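Local atomic coordinates of Non-structural protein 2 (Bluetongue virus, PDB entry 1UTY), a protein that binds single-stranded RNA as an orbivirus non-structural protein, this chain being the RNA-binding domain that makes up its N-terminal part. Residues K10-T21 with E52-P63; Q72-T80 with T87-F96. All coordinates share one frame; numbering follows the deposited sequence.

Contact 1 (K10-T21 with E52-P63); sequences KNIFVLDVTAKT and EPKGYVLNVPGP
Five backbone hydrogen bonds zip Asn11-Leu15 to Tyr56-Val60, and their alternation is the evidence for a parallel pair. Asn11 O accepts from Tyr56 N at 2.9 Å, whereupon Phe13 N donates to Tyr56 O; the same exchange repeats through Leu58 and ends with Val60 N on Leu15 O. CA-H...O contacts run between the same strands, as from Val14 CA to Leu58 O at 3.3 Å.

Apolar contacts divide by face. On one, Ile12 CG2 lies 4.0 Å from Leu58 CB, the two side chains pointing the same way, and the Tyr56 ring, its OH hydrogen-bonded to Asp70, has Lys10 CD 4.0 Å from CE1; strand 73-79 packs over Ile12 and Val14. On the other, Leu15 CD2 runs alongside the amide of Asn59, whose ND2 is hydrogen-bonded to Tyr121 OH, and Leu144 of the second subunit packs on Leu15 and Val57. Phe13, with CG beside its own backbone N (chi1 -60°), reaches back so that its CZ comes 3.5 Å from Glu52 CG, with Gly55 CA and Tyr56 O at the ring edge. Just past the last strand pair, Val14 CG1 meets Val60 CG2; further on, the Thr21 methyl CG2 packs against Gly62 C, 3.4 Å away.

Side-chain and water-mediated polar contacts lie at the ends. Water 1 joins Asn11 N to Lys54 O, and water 2 joins Val17 N to Val60 O. Thr18 OG1 donates a weak hydrogen bond to Pro61 O (3.1 Å). Asp16 OD2 takes two bonds, from Thr21 OG1 at 2.6 Å and from Thr21 N, which holds the Asp16-Ala19 type I turn against Thr21, the N-cap of helix 22-29. Strands 10-15 and 56-59 are adjacent parallel strands, 26° between their axes, of the domain's mixed sheet, flanked by 34-39 and 113-123.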
# COMPACT_ATOMS: atom_id res chain seq x y z
N LYS A 10 -7.40 -16.84 3.15
CA LYS A 10 -7.95 -15.49 3.04
C LYS A 10 -9.22 -15.45 2.18
O LYS A 10 -9.29 -16.10 1.12
CB LYS A 10 -6.92 -14.49 2.50
CG LYS A 10 -5.62 -14.35 3.33
CD LYS A 10 -5.85 -13.72 4.71
CE LYS A 10 -4.80 -14.21 5.73
NZ LYS A 10 -5.37 -14.58 7.07
N ASN A 11 -10.20 -14.68 2.64
CA ASN A 11 -11.47 -14.49 1.93
C ASN A 11 -11.69 -13.07 1.48
O ASN A 11 -11.87 -12.17 2.29
CB ASN A 11 -12.63 -14.92 2.82
CG ASN A 11 -12.76 -16.40 2.90
OD1 ASN A 11 -13.31 -17.02 1.99
ND2 ASN A 11 -12.21 -16.99 3.96
N ILE A 12 -11.69 -12.88 0.17
CA ILE A 12 -11.84 -11.57 -0.42
C ILE A 12 -13.20 -11.54 -1.10
O ILE A 12 -13.55 -12.43 -1.88
CB ILE A 12 -10.66 -11.28 -1.42
CG1 ILE A 12 -9.32 -11.30 -0.66
CG2 ILE A 12 -10.78 -9.91 -2.08
CD1 ILE A 12 -8.58 -12.60 -0.80
N PHE A 13 -13.98 -10.53 -0.74
CA PHE A 13 -15.31 -10.33 -1.27
C PHE A 13 -15.25 -9.07 -2.10
O PHE A 13 -15.20 -7.96 -1.58
CB PHE A 13 -16.31 -10.21 -0.11
CG PHE A 13 -16.36 -11.44 0.77
CD1 PHE A 13 -17.22 -12.50 0.46
CD2 PHE A 13 -15.50 -11.56 1.87
CE1 PHE A 13 -17.25 -13.66 1.26
CE2 PHE A 13 -15.52 -12.70 2.68
CZ PHE A 13 -16.39 -13.77 2.37
N VAL A 14 -15.20 -9.25 -3.42
CA VAL A 14 -15.10 -8.12 -4.33
C VAL A 14 -16.48 -7.53 -4.49
O VAL A 14 -17.44 -8.24 -4.81
CB VAL A 14 -14.48 -8.50 -5.69
CG1 VAL A 14 -14.29 -7.27 -6.56
CG2 VAL A 14 -13.12 -9.20 -5.49
N LEU A 15 -16.57 -6.23 -4.22
CA LEU A 15 -17.75 -5.44 -4.50
C LEU A 15 -17.38 -4.59 -5.72
O LEU A 15 -16.54 -3.68 -5.62
CB LEU A 15 -18.11 -4.56 -3.30
CG LEU A 15 -19.23 -3.53 -3.51
CD1 LEU A 15 -20.57 -4.20 -3.86
CD2 LEU A 15 -19.39 -2.60 -2.28
N ASP A 16 -17.98 -4.92 -6.85
CA ASP A 16 -17.71 -4.27 -8.13
C ASP A 16 -19.05 -3.95 -8.79
O ASP A 16 -19.51 -4.70 -9.65
CB ASP A 16 -16.87 -5.17 -9.04
CG ASP A 16 -16.66 -4.58 -10.45
OD1 ASP A 16 -16.63 -3.34 -10.61
OD2 ASP A 16 -16.52 -5.28 -11.46
N VAL A 17 -19.65 -2.84 -8.36
CA VAL A 17 -21.02 -2.47 -8.72
C VAL A 17 -21.21 -2.16 -10.22
O VAL A 17 -22.28 -2.44 -10.78
CB VAL A 17 -21.54 -1.29 -7.80
CG1 VAL A 17 -22.69 -0.52 -8.45
CG2 VAL A 17 -21.99 -1.81 -6.45
N THR A 18 -20.19 -1.57 -10.86
CA THR A 18 -20.28 -1.28 -12.30
C THR A 18 -19.99 -2.52 -13.13
O THR A 18 -20.16 -2.49 -14.34
CB THR A 18 -19.38 -0.07 -12.77
OG1 THR A 18 -18.00 -0.37 -12.56
CG2 THR A 18 -19.63 1.17 -11.93
N ALA A 19 -19.57 -3.59 -12.47
CA ALA A 19 -19.41 -4.90 -13.12
C ALA A 19 -18.51 -4.87 -14.36
O ALA A 19 -18.81 -5.50 -15.37
CB ALA A 19 -20.77 -5.50 -13.47
N LYS A 20 -17.41 -4.12 -14.28
CA LYS A 20 -16.44 -4.09 -15.37
C LYS A 20 -15.34 -5.14 -15.15
O LYS A 20 -14.57 -5.43 -16.07
CB LYS A 20 -15.84 -2.68 -15.56
CG LYS A 20 -16.85 -1.52 -15.76
CD LYS A 20 -17.79 -1.76 -16.91
CE LYS A 20 -18.55 -0.49 -17.33
NZ LYS A 20 -19.38 -0.82 -18.51
N THR A 21 -15.24 -5.70 -13.95
CA THR A 21 -14.35 -6.84 -13.74
C THR A 21 -15.12 -8.15 -13.93
O THR A 21 -16.35 -8.19 -13.77
CB THR A 21 -13.69 -6.84 -12.33
OG1 THR A 21 -14.68 -7.12 -11.33
CG2 THR A 21 -13.13 -5.47 -11.96
N GLU A 52 -17.98 -12.71 5.00
CA GLU A 52 -17.91 -13.57 6.17
C GLU A 52 -16.99 -12.92 7.20
O GLU A 52 -16.22 -12.04 6.84
CB GLU A 52 -17.34 -14.93 5.77
CG GLU A 52 -18.18 -15.68 4.75
CD GLU A 52 -17.57 -17.02 4.38
OE1 GLU A 52 -16.32 -17.17 4.47
OE2 GLU A 52 -18.35 -17.92 3.98
N PRO A 53 -17.08 -13.35 8.46
CA PRO A 53 -16.19 -12.84 9.52
C PRO A 53 -14.72 -12.95 9.15
O PRO A 53 -14.32 -13.89 8.47
CB PRO A 53 -16.51 -13.75 10.70
CG PRO A 53 -17.91 -14.15 10.47
CD PRO A 53 -18.06 -14.32 8.98
N LYS A 54 -13.93 -11.98 9.58
CA LYS A 54 -12.50 -11.93 9.26
C LYS A 54 -12.24 -11.77 7.75
O LYS A 54 -11.10 -11.85 7.30
CB LYS A 54 -11.78 -13.17 9.84
N GLY A 55 -13.29 -11.52 6.97
CA GLY A 55 -13.16 -11.30 5.54
C GLY A 55 -12.80 -9.87 5.13
O GLY A 55 -12.96 -8.91 5.91
N TYR A 56 -12.33 -9.75 3.90
CA TYR A 56 -11.98 -8.47 3.29
C TYR A 56 -13.05 -8.08 2.30
O TYR A 56 -13.40 -8.89 1.43
CB TYR A 56 -10.62 -8.56 2.55
CG TYR A 56 -9.46 -8.91 3.45
CD1 TYR A 56 -9.26 -10.22 3.89
CD2 TYR A 56 -8.57 -7.93 3.87
CE1 TYR A 56 -8.20 -10.54 4.75
CE2 TYR A 56 -7.52 -8.24 4.71
CZ TYR A 56 -7.33 -9.53 5.14
OH TYR A 56 -6.28 -9.81 5.95
N VAL A 57 -13.59 -6.88 2.42
CA VAL A 57 -14.43 -6.33 1.37
C VAL A 57 -13.53 -5.47 0.51
O VAL A 57 -12.95 -4.48 0.96
CB VAL A 57 -15.62 -5.52 1.92
CG1 VAL A 57 -16.34 -4.79 0.79
CG2 VAL A 57 -16.59 -6.42 2.67
N LEU A 58 -13.37 -5.88 -0.73
CA LEU A 58 -12.61 -5.14 -1.70
C LEU A 58 -13.59 -4.44 -2.63
O LEU A 58 -14.12 -5.03 -3.58
CB LEU A 58 -11.67 -6.08 -2.46
CG LEU A 58 -10.75 -5.43 -3.50
CD1 LEU A 58 -9.98 -4.23 -2.89
CD2 LEU A 58 -9.80 -6.49 -4.09
N ASN A 59 -13.87 -3.18 -2.30
CA ASN A 59 -14.70 -2.30 -3.10
C ASN A 59 -13.81 -1.73 -4.20
O ASN A 59 -12.85 -1.00 -3.91
CB ASN A 59 -15.26 -1.22 -2.18
CG ASN A 59 -16.19 -0.21 -2.88
OD1 ASN A 59 -16.31 -0.18 -4.09
ND2 ASN A 59 -16.83 0.64 -2.09
N VAL A 60 -14.07 -2.11 -5.45
CA VAL A 60 -13.33 -1.52 -6.58
C VAL A 60 -14.26 -0.87 -7.60
O VAL A 60 -15.42 -1.23 -7.66
CB VAL A 60 -12.35 -2.54 -7.28
CG1 VAL A 60 -11.41 -3.18 -6.27
CG2 VAL A 60 -13.08 -3.58 -8.08
N PRO A 61 -13.75 0.09 -8.37
CA PRO A 61 -14.55 0.75 -9.42
C PRO A 61 -14.41 0.12 -10.83
O PRO A 61 -15.14 0.54 -11.74
CB PRO A 61 -13.97 2.16 -9.43
CG PRO A 61 -12.48 1.91 -9.17
CD PRO A 61 -12.40 0.68 -8.27
N GLY A 62 -13.52 -0.85 -10.99
CA GLY A 62 -13.24 -1.48 -12.27
C GLY A 62 -11.95 -2.30 -12.25
O GLY A 62 -11.38 -2.55 -11.17
N PRO A 63 -11.46 -2.69 -13.42
CA PRO A 63 -10.27 -3.55 -13.50
C PRO A 63 -9.02 -2.85 -12.98
O PRO A 63 -8.97 -1.62 -12.95
CB PRO A 63 -10.14 -3.88 -15.00
CG PRO A 63 -11.03 -2.93 -15.72
CD PRO A 63 -11.97 -2.29 -14.74
O HOH W 1 -9.96 -13.48 5.49
O HOH W 2 -18.21 -1.15 -6.77

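Contact 2 (Q72-T80 with T87-F96)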
# COMPACT_ATOMS: atom_id res chain seq x y z
N GLN A 72 1.36 -7.95 8.08
CA GLN A 72 2.15 -9.02 7.49
C GLN A 72 1.38 -9.75 6.39
O GLN A 72 1.98 -10.34 5.50
CB GLN A 72 2.61 -10.01 8.58
N ASP A 73 0.04 -9.70 6.46
CA ASP A 73 -0.83 -10.32 5.46
C ASP A 73 -1.00 -9.40 4.26
O ASP A 73 -1.58 -8.31 4.37
CB ASP A 73 -2.20 -10.64 6.07
CG ASP A 73 -2.15 -11.74 7.11
OD1 ASP A 73 -1.17 -12.52 7.14
OD2 ASP A 73 -3.05 -11.89 7.95
N ILE A 74 -0.49 -9.84 3.12
CA ILE A 74 -0.56 -9.09 1.87
C ILE A 74 -1.23 -9.95 0.80
O ILE A 74 -0.75 -11.04 0.48
CB ILE A 74 0.86 -8.64 1.43
CG1 ILE A 74 1.56 -7.85 2.54
CG2 ILE A 74 0.78 -7.77 0.22
CD1 ILE A 74 3.06 -7.93 2.53
N ILE A 75 -2.35 -9.47 0.27
CA ILE A 75 -3.08 -10.17 -0.79
C ILE A 75 -3.02 -9.40 -2.11
O ILE A 75 -3.50 -8.27 -2.18
CB ILE A 75 -4.56 -10.41 -0.36
CG1 ILE A 75 -4.62 -10.99 1.06
CG2 ILE A 75 -5.24 -11.38 -1.33
CD1 ILE A 75 -5.42 -10.15 2.03
N SER A 76 -2.43 -10.00 -3.13
CA SER A 76 -2.26 -9.32 -4.42
C SER A 76 -3.25 -9.87 -5.43
O SER A 76 -3.31 -11.08 -5.65
CB SER A 76 -0.85 -9.50 -4.97
OG SER A 76 0.12 -9.06 -4.05
N LEU A 77 -4.01 -8.99 -6.07
CA LEU A 77 -5.07 -9.42 -6.97
C LEU A 77 -5.02 -8.68 -8.30
O LEU A 77 -4.91 -7.45 -8.35
CB LEU A 77 -6.44 -9.23 -6.33
CG LEU A 77 -6.70 -9.86 -4.97
CD1 LEU A 77 -6.57 -8.78 -3.86
CD2 LEU A 77 -8.09 -10.50 -4.97
N MET A 78 -5.10 -9.46 -9.37
CA MET A 78 -5.35 -8.92 -10.70
C MET A 78 -6.81 -9.13 -11.06
O MET A 78 -7.26 -10.27 -11.24
CB MET A 78 -4.45 -9.60 -11.73
CG MET A 78 -2.98 -9.35 -11.55
SD MET A 78 -2.56 -7.59 -11.58
CE MET A 78 -0.82 -7.73 -11.56
N LEU A 79 -7.56 -8.04 -11.13
CA LEU A 79 -8.97 -8.14 -11.53
C LEU A 79 -9.12 -7.55 -12.91
O LEU A 79 -8.96 -6.34 -13.09
CB LEU A 79 -9.89 -7.42 -10.54
CG LEU A 79 -9.69 -7.76 -9.06
CD1 LEU A 79 -10.64 -6.95 -8.19
CD2 LEU A 79 -9.83 -9.30 -8.78
N THR A 80 -9.39 -8.40 -13.89
CA THR A 80 -9.59 -7.91 -15.24
C THR A 80 -11.04 -8.09 -15.64
O THR A 80 -11.81 -8.66 -14.87
CB THR A 80 -8.63 -8.60 -16.27
OG1 THR A 80 -9.05 -9.94 -16.49
CG2 THR A 80 -7.21 -8.71 -15.71
N THR A 87 -3.07 -13.99 -4.93
CA THR A 87 -2.05 -14.65 -4.16
C THR A 87 -1.76 -13.93 -2.86
O THR A 87 -1.91 -12.69 -2.73
CB THR A 87 -0.77 -14.83 -4.99
OG1 THR A 87 0.16 -15.61 -4.26
CG2 THR A 87 -0.05 -13.51 -5.17
N THR A 88 -1.30 -14.73 -1.93
CA THR A 88 -1.03 -14.35 -0.57
C THR A 88 0.48 -14.16 -0.42
O THR A 88 0.97 -13.72 0.62
CB THR A 88 -1.56 -15.49 0.30
OG1 THR A 88 -2.77 -15.06 0.95
CG2 THR A 88 -0.63 -15.86 1.37
N GLU A 89 1.21 -14.47 -1.49
CA GLU A 89 2.65 -14.36 -1.47
C GLU A 89 3.17 -13.20 -2.34
O GLU A 89 2.37 -12.49 -2.99
CB GLU A 89 3.25 -15.71 -1.86
CG GLU A 89 3.03 -16.72 -0.74
CD GLU A 89 3.52 -18.11 -1.04
OE1 GLU A 89 4.67 -18.27 -1.51
OE2 GLU A 89 2.75 -19.05 -0.80
N ARG A 90 4.48 -12.98 -2.30
CA ARG A 90 5.11 -11.86 -2.98
C ARG A 90 4.85 -12.02 -4.46
O ARG A 90 4.93 -13.12 -5.00
CB ARG A 90 6.64 -11.85 -2.75
CG ARG A 90 7.09 -11.49 -1.33
CD ARG A 90 7.44 -10.01 -1.14
NE ARG A 90 8.85 -9.70 -1.46
CZ ARG A 90 9.25 -8.52 -1.95
NH1 ARG A 90 8.37 -7.55 -2.17
NH2 ARG A 90 10.53 -8.30 -2.21
N TRP A 91 4.53 -10.92 -5.12
CA TRP A 91 4.26 -10.95 -6.55
C TRP A 91 4.87 -9.72 -7.22
O TRP A 91 4.18 -8.82 -7.67
CB TRP A 91 2.75 -11.04 -6.79
CG TRP A 91 2.39 -11.69 -8.09
CD1 TRP A 91 3.25 -12.26 -8.99
CD2 TRP A 91 1.08 -11.82 -8.65
NE1 TRP A 91 2.54 -12.74 -10.08
CE2 TRP A 91 1.21 -12.48 -9.89
CE3 TRP A 91 -0.21 -11.44 -8.22
CZ2 TRP A 91 0.11 -12.77 -10.70
CZ3 TRP A 91 -1.30 -11.73 -9.03
CH2 TRP A 91 -1.14 -12.39 -10.25
N GLU A 92 6.19 -9.72 -7.28
CA GLU A 92 6.95 -8.48 -7.43
C GLU A 92 7.29 -8.06 -8.85
O GLU A 92 7.82 -6.97 -9.06
CB GLU A 92 8.22 -8.54 -6.58
CG GLU A 92 8.06 -8.09 -5.13
CD GLU A 92 6.65 -7.61 -4.75
OE1 GLU A 92 6.49 -6.39 -4.53
OE2 GLU A 92 5.72 -8.45 -4.64
N GLU A 93 6.99 -8.91 -9.82
CA GLU A 93 7.14 -8.56 -11.23
C GLU A 93 6.15 -7.45 -11.65
O GLU A 93 6.41 -6.71 -12.59
CB GLU A 93 7.03 -9.80 -12.15
CG GLU A 93 5.76 -10.64 -11.94
CD GLU A 93 5.86 -12.09 -12.43
OE1 GLU A 93 6.15 -12.33 -13.64
OE2 GLU A 93 5.61 -13.00 -11.61
N TRP A 94 5.04 -7.31 -10.91
CA TRP A 94 3.98 -6.37 -11.27
C TRP A 94 3.76 -5.27 -10.25
O TRP A 94 4.03 -5.46 -9.07
CB TRP A 94 2.64 -7.09 -11.47
CG TRP A 94 2.66 -8.38 -12.22
CD1 TRP A 94 2.38 -9.62 -11.70
CD2 TRP A 94 2.95 -8.59 -13.62
NE1 TRP A 94 2.49 -10.58 -12.68
CE2 TRP A 94 2.84 -9.98 -13.87
CE3 TRP A 94 3.32 -7.75 -14.68
CZ2 TRP A 94 3.06 -10.56 -15.14
CZ3 TRP A 94 3.54 -8.32 -15.96
CH2 TRP A 94 3.42 -9.71 -16.17
N LYS A 95 3.25 -4.12 -10.72
CA LYS A 95 2.82 -3.01 -9.88
C LYS A 95 1.40 -3.31 -9.35
O LYS A 95 0.60 -3.95 -10.04
CB LYS A 95 2.69 -1.71 -10.70
CG LYS A 95 3.96 -1.07 -11.23
CD LYS A 95 3.73 0.38 -11.73
CE LYS A 95 4.39 0.60 -13.10
NZ LYS A 95 5.16 1.90 -13.28
N PHE A 96 1.09 -2.77 -8.17
CA PHE A 96 -0.26 -2.81 -7.62
C PHE A 96 -0.63 -1.49 -6.99
O PHE A 96 0.23 -0.76 -6.50
CB PHE A 96 -0.36 -3.87 -6.53
CG PHE A 96 -0.05 -5.23 -7.01
CD1 PHE A 96 1.27 -5.66 -7.07
CD2 PHE A 96 -1.06 -6.06 -7.43
CE1 PHE A 96 1.57 -6.91 -7.56
CE2 PHE A 96 -0.78 -7.29 -7.91
CZ PHE A 96 0.53 -7.73 -7.99
O HOH W 3 0.61 -12.46 2.90
O HOH W 4 0.64 -10.87 -1.94
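The Phe96 ring takes Ser76 on one face: CB stands 4.1 Å from the ring centroid, 29° off the normal, an off-centre CH-pi contact, with OG above the rim. At the edge of the same ring, in its plane, lies Trp91 O. Ser76 CB also sits at the edge of the Trp91 indole, 3.8 Å from CE3, and Trp94 CD1 rests over the rim of one indole face. Trp94 in turn carries Glu93 CG over one face and has Trp91 CD2 at its edge.

Met78 touches all three rings. Its CG lies against Trp91 CH2; the bend at chi2 (-57°) then carries SD and CE toward Phe96 and Trp94. CE comes 3.5 Å from Trp94 CB, and SD makes an oblique Met-aromatic contact with Phe96, 5.1 Å from the centroid. The Trp91-Trp94 type I turn brings both indoles to this methionine.

These side chains fold the loop after strand 84-87 back on strand 73-79, whose sheet pairing with that outermost strand of the chain reaches this loop at one antiparallel hydrogen-bonded pair. Ser76 N donates to Thr87 O at 2.8 Å, and Thr87 N returns a bond to Ser76 O. Beyond it the chain turns away: Thr87 OG1 accepts from Glu89 N in an ST turn, and waters take over. Water 3 links Ile74 N with Thr88 O, while water 4 lies within hydrogen-bonding distance of Ile74 O and Ser76 OG on one segment and Glu89 O on the other; Arg67 also binds Ser76 OG. Trp91 N donates to Glu92 OE2 in a bent bond (130° at the hydrogen), and Glu92 pairs with both Arg90 and Arg67.

How the contacts relate
From the N terminus, strand 10-15 runs first; helix 22-29 and strands 34-39 and 44-48 follow before 52-63 returns beside it, so contact 1 closes a loop of 30 residues. The chain then passes through strand 64-70 into 72-80, and contact 2 closes a much shorter loop of six residues with 87-96. The two are therefore in series, neither nesting nor crossing. Their centres lie about 15 Å apart and both reach the same mixed sheet, yet they touch directly: Ile12 CD1 packs on Ile75 CG2 at 3.6 Å, and Pro63 CB lies 3.3 Å from Leu79 O. Strand 73-79 thus joins the 10-15/56-59 pair to the aromatic loop leading into strand 97-110.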